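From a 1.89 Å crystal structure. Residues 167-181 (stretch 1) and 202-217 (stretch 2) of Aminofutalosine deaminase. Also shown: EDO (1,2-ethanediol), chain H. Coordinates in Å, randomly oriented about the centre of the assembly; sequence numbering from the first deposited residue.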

# COMPACT_ATOMS: atom_id res chain seq x y z
N GLU A 167 33.85 21.89 19.84
CA GLU A 167 33.39 21.10 20.98
C GLU A 167 32.36 20.07 20.54
O GLU A 167 32.39 18.92 21.01
CB GLU A 167 32.81 22.02 22.06
CG GLU A 167 33.86 22.72 22.91
CD GLU A 167 33.32 23.17 24.25
OE1 GLU A 167 32.13 23.52 24.33
OE2 GLU A 167 34.10 23.17 25.24
N LYS A 168 31.44 20.45 19.65
CA LYS A 168 30.44 19.51 19.18
C LYS A 168 31.08 18.40 18.35
O LYS A 168 30.63 17.25 18.39
CB LYS A 168 29.37 20.24 18.37
CG LYS A 168 28.41 21.08 19.20
CD LYS A 168 27.85 20.30 20.38
CE LYS A 168 28.26 20.92 21.71
NZ LYS A 168 27.35 20.52 22.82
N LEU A 169 32.12 18.73 17.59
CA LEU A 169 32.87 17.72 16.85
C LEU A 169 33.51 16.72 17.80
O LEU A 169 33.45 15.51 17.59
CB LEU A 169 33.93 18.38 15.97
CG LEU A 169 33.50 18.90 14.60
CD1 LEU A 169 34.68 19.55 13.89
CD2 LEU A 169 32.91 17.78 13.76
N LYS A 170 34.17 17.23 18.85
CA LYS A 170 34.87 16.34 19.78
C LYS A 170 33.90 15.46 20.55
O LYS A 170 34.19 14.27 20.78
CB LYS A 170 35.73 17.16 20.73
CG LYS A 170 36.92 17.85 20.07
CD LYS A 170 37.91 16.84 19.51
CE LYS A 170 38.47 15.95 20.61
NZ LYS A 170 39.77 15.33 20.22
N ALA A 171 32.76 16.01 20.96
CA ALA A 171 31.74 15.19 21.60
C ALA A 171 31.19 14.15 20.63
O ALA A 171 30.88 13.03 21.03
CB ALA A 171 30.62 16.07 22.17
N PHE A 172 31.07 14.52 19.35
CA PHE A 172 30.63 13.55 18.35
C PHE A 172 31.71 12.51 18.09
O PHE A 172 31.41 11.32 17.98
CB PHE A 172 30.20 14.27 17.06
CG PHE A 172 29.66 13.33 15.99
CD1 PHE A 172 28.34 12.91 16.02
CD2 PHE A 172 30.49 12.85 15.00
CE1 PHE A 172 27.86 12.03 15.05
CE2 PHE A 172 30.03 11.98 14.04
CZ PHE A 172 28.71 11.56 14.06
N GLU A 173 32.98 12.93 17.99
CA GLU A 173 34.05 11.94 17.88
C GLU A 173 34.05 10.98 19.06
O GLU A 173 34.38 9.79 18.92
CB GLU A 173 35.44 12.60 17.95
CG GLU A 173 36.41 12.98 16.73
CD GLU A 173 37.17 14.28 17.08
OE1 GLU A 173 38.13 14.67 16.36
OE2 GLU A 173 36.71 14.99 17.95
N ALA A 174 33.70 11.49 20.22
CA ALA A 174 33.72 10.66 21.41
C ALA A 174 32.54 9.70 21.43
O ALA A 174 32.67 8.56 21.89
CB ALA A 174 33.74 11.53 22.67
N LYS A 175 31.39 10.14 20.93
CA LYS A 175 30.25 9.24 20.85
C LYS A 175 30.52 8.10 19.86
O LYS A 175 30.11 6.96 20.09
CB LYS A 175 28.99 10.01 20.46
CG LYS A 175 27.70 9.35 20.90
CD LYS A 175 27.51 9.46 22.41
CE LYS A 175 26.27 8.71 22.87
NZ LYS A 175 25.04 9.55 22.79
N PHE A 176 31.21 8.40 18.76
CA PHE A 176 31.53 7.36 17.78
C PHE A 176 32.52 6.36 18.35
O PHE A 176 32.41 5.16 18.08
CB PHE A 176 32.08 8.00 16.51
CG PHE A 176 32.38 7.00 15.42
CD1 PHE A 176 31.38 6.22 14.88
CD2 PHE A 176 33.68 6.85 14.95
CE1 PHE A 176 31.66 5.30 13.88
CE2 PHE A 176 33.96 5.94 13.95
CZ PHE A 176 32.95 5.16 13.42
N LYS A 177 33.50 6.82 19.13
CA LYS A 177 34.41 5.90 19.81
C LYS A 177 33.64 4.96 20.72
O LYS A 177 33.98 3.77 20.85
CB LYS A 177 35.46 6.68 20.59
CG LYS A 177 36.27 5.85 21.56
CD LYS A 177 37.29 5.00 20.83
CE LYS A 177 38.46 4.64 21.74
NZ LYS A 177 39.56 3.97 20.99
N GLU A 178 32.59 5.47 21.37
CA GLU A 178 31.73 4.63 22.20
C GLU A 178 31.04 3.56 21.36
O GLU A 178 30.91 2.41 21.79
CB GLU A 178 30.71 5.51 22.91
CG GLU A 178 29.75 4.80 23.84
CD GLU A 178 28.84 5.78 24.56
OE1 GLU A 178 29.21 6.97 24.65
OE2 GLU A 178 27.77 5.36 25.04
N LEU A 179 30.61 3.92 20.15
CA LEU A 179 30.00 2.95 19.24
C LEU A 179 31.03 1.96 18.72
O LEU A 179 30.75 0.76 18.62
CB LEU A 179 29.33 3.68 18.08
CG LEU A 179 28.67 2.80 17.01
CD1 LEU A 179 27.61 1.90 17.63
CD2 LEU A 179 28.08 3.66 15.90
N LYS A 180 32.23 2.45 18.39
CA LYS A 180 33.29 1.57 17.89
C LYS A 180 33.64 0.49 18.91
O LYS A 180 33.94 -0.65 18.53
CB LYS A 180 34.52 2.39 17.53
CG LYS A 180 34.46 3.08 16.18
CD LYS A 180 34.46 2.06 15.04
CE LYS A 180 35.82 1.41 14.87
NZ LYS A 180 35.89 0.62 13.61
N ASP A 181 33.63 0.84 20.20
CA ASP A 181 33.99 -0.13 21.23
C ASP A 181 32.93 -1.21 21.42
O ASP A 181 33.19 -2.18 22.14
CB ASP A 181 34.25 0.59 22.55
CG ASP A 181 35.52 1.42 22.53
OD1 ASP A 181 36.37 1.18 21.64
OD2 ASP A 181 35.68 2.30 23.40
N ASP A 202 32.06 22.32 6.93
CA ASP A 202 33.29 21.87 7.57
C ASP A 202 33.03 20.81 8.63
O ASP A 202 33.89 19.97 8.89
CB ASP A 202 34.05 23.06 8.15
CG ASP A 202 34.47 24.05 7.09
OD1 ASP A 202 35.49 23.79 6.41
OD2 ASP A 202 33.77 25.06 6.90
N MET A 203 31.84 20.83 9.23
CA MET A 203 31.45 19.74 10.12
C MET A 203 31.27 18.44 9.35
O MET A 203 31.69 17.37 9.81
CB MET A 203 30.17 20.10 10.87
CG MET A 203 30.25 21.42 11.62
SD MET A 203 31.01 21.25 13.24
CE MET A 203 29.58 21.28 14.31
N ALA A 204 30.66 18.51 8.16
CA ALA A 204 30.48 17.32 7.34
C ALA A 204 31.82 16.77 6.87
O ALA A 204 32.05 15.56 6.90
CB ALA A 204 29.57 17.62 6.15
N LEU A 205 32.72 17.66 6.43
CA LEU A 205 34.06 17.23 6.02
C LEU A 205 34.77 16.50 7.15
O LEU A 205 35.50 15.52 6.91
CB LEU A 205 34.88 18.43 5.55
CG LEU A 205 34.41 19.15 4.29
CD1 LEU A 205 35.18 20.44 4.09
CD2 LEU A 205 34.55 18.25 3.08
N SER A 206 34.58 16.95 8.39
CA SER A 206 35.21 16.29 9.52
C SER A 206 34.63 14.90 9.74
O SER A 206 35.37 13.95 10.02
CB SER A 206 35.05 17.15 10.78
OG SER A 206 35.79 16.60 11.86
N VAL A 207 33.31 14.76 9.63
CA VAL A 207 32.69 13.45 9.77
C VAL A 207 33.16 12.52 8.65
O VAL A 207 33.48 11.35 8.90
CB VAL A 207 31.15 13.57 9.78
CG1 VAL A 207 30.51 12.19 9.84
CG2 VAL A 207 30.69 14.43 10.96
N ILE A 208 33.23 13.03 7.42
CA ILE A 208 33.67 12.22 6.29
C ILE A 208 35.11 11.77 6.49
O ILE A 208 35.47 10.63 6.18
CB ILE A 208 33.49 13.00 4.98
CG1 ILE A 208 32.00 13.16 4.65
CG2 ILE A 208 34.23 12.32 3.83
CD1 ILE A 208 31.70 14.33 3.74
N GLN A 209 35.96 12.67 7.00
CA GLN A 209 37.34 12.30 7.28
C GLN A 209 37.42 11.24 8.37
O GLN A 209 38.22 10.30 8.27
CB GLN A 209 38.15 13.53 7.67
CG GLN A 209 39.65 13.29 7.73
CD GLN A 209 40.22 12.89 6.39
OE1 GLN A 209 40.17 13.66 5.43
NE2 GLN A 209 40.76 11.68 6.31
N LEU A 210 36.61 11.38 9.42
CA LEU A 210 36.58 10.37 10.48
C LEU A 210 36.16 9.01 9.94
O LEU A 210 36.69 7.97 10.37
CB LEU A 210 35.63 10.81 11.60
CG LEU A 210 35.42 9.81 12.73
CD1 LEU A 210 36.68 9.68 13.58
CD2 LEU A 210 34.24 10.20 13.59
N ALA A 211 35.23 8.99 8.99
CA ALA A 211 34.83 7.73 8.37
C ALA A 211 35.98 7.11 7.59
O ALA A 211 36.19 5.89 7.65
CB ALA A 211 33.62 7.96 7.46
N LYS A 212 36.73 7.93 6.85
CA LYS A 212 37.88 7.41 6.12
C LYS A 212 38.95 6.88 7.06
O LYS A 212 39.51 5.80 6.83
CB LYS A 212 38.46 8.51 5.23
CG LYS A 212 37.54 8.97 4.12
CD LYS A 212 38.17 10.08 3.30
CE LYS A 212 37.25 10.55 2.20
NZ LYS A 212 37.86 11.60 1.35
N ASP A 213 39.24 7.61 8.14
CA ASP A 213 40.25 7.17 9.09
C ASP A 213 39.86 5.87 9.77
O ASP A 213 40.74 5.07 10.12
CB ASP A 213 40.51 8.26 10.13
CG ASP A 213 41.13 9.50 9.53
OD1 ASP A 213 41.63 9.43 8.39
OD2 ASP A 213 41.14 10.56 10.21
N SER A 214 38.57 5.63 9.95
CA SER A 214 38.08 4.43 10.62
C SER A 214 37.53 3.40 9.63
O SER A 214 37.00 2.37 10.07
CB SER A 214 37.01 4.78 11.65
OG SER A 214 35.88 5.36 11.02
N GLN A 215 37.66 3.65 8.33
CA GLN A 215 37.17 2.74 7.29
C GLN A 215 35.69 2.43 7.48
O GLN A 215 35.25 1.28 7.41
CB GLN A 215 38.01 1.47 7.24
CG GLN A 215 39.50 1.71 7.05
CD GLN A 215 40.32 0.43 7.04
OE1 GLN A 215 40.99 0.11 6.06
NE2 GLN A 215 40.26 -0.32 8.14
N SER A 216 34.91 3.48 7.74
CA SER A 216 33.49 3.36 8.02
C SER A 216 32.66 3.69 6.79
O SER A 216 33.06 4.49 5.94
CB SER A 216 33.08 4.28 9.17
OG SER A 216 33.65 3.86 10.40
N LEU A 217 31.48 3.08 6.71
CA LEU A 217 30.52 3.45 5.68
C LEU A 217 29.90 4.81 5.99
O LEU A 217 29.96 5.30 7.13
CB LEU A 217 29.41 2.40 5.56
CG LEU A 217 29.61 1.13 4.72
CD1 LEU A 217 31.03 0.58 4.82
CD2 LEU A 217 28.59 0.08 5.13
C1 EDO H . 34.93 6.15 2.86
O1 EDO H . 33.67 5.50 2.63
C2 EDO H . 35.85 5.21 3.62
O2 EDO H . 35.39 5.09 4.97
O HOH W 1 37.78 16.16 14.12
O HOH W 2 33.74 1.28 11.61

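The apolar centre of this contact is a row of side chains between two helices, 167-180 and 202-213, which run in nearly the same direction, 26° apart, with axes no closer than 11.1 Å. That spacing leaves room for large side chains. On the first helix L169, F172 and F176 all point toward the partner, their three- and four-residue steps keeping them on one face. L169 and L210 each give much of their surface to the contact. L169 CG lies 3.7 Å from M203 SD; the methionine leaves its backbone sideways, but its flexible end bends back to the leucine. Next along, F172 CE2 meets V207 CG2 at 4.0 Å, and F176 CD2 meets L210 CD2 at 3.7 Å. These pairings rest on shape and the exclusion of water; no direct hydrogen bond joins the stretches.

Polarity rises where the second helix ends. S214, the first residue to leave helical phi/psi, turns its hydroxyl back on its own helix, OG donating to L210 O at 2.8 Å. The chain then folds round so that S216 N reaches A211 O at 2.7 Å. Both serines thereby come to the edge of the F176 ring, near its plane: S214 OG is 3.6 Å from CE2 of F176, and S216 OG 3.4 Å from its CZ.

At the margins, water does the bonding. One molecule donates to E173 OE1 at 2.7 Å and hydrogen-bonds S206 OG at 3.0 Å; a second accepts from K180 NZ at 3.0 Å and from S216 OG at 2.9 Å. The rule to read here is an apolar row inside, with polar groups too far apart to bond directly linked through water. Beyond it, an ethanediol, probably from the crystallisation liquor, donates from O2 to S216 O at 2.6 Å.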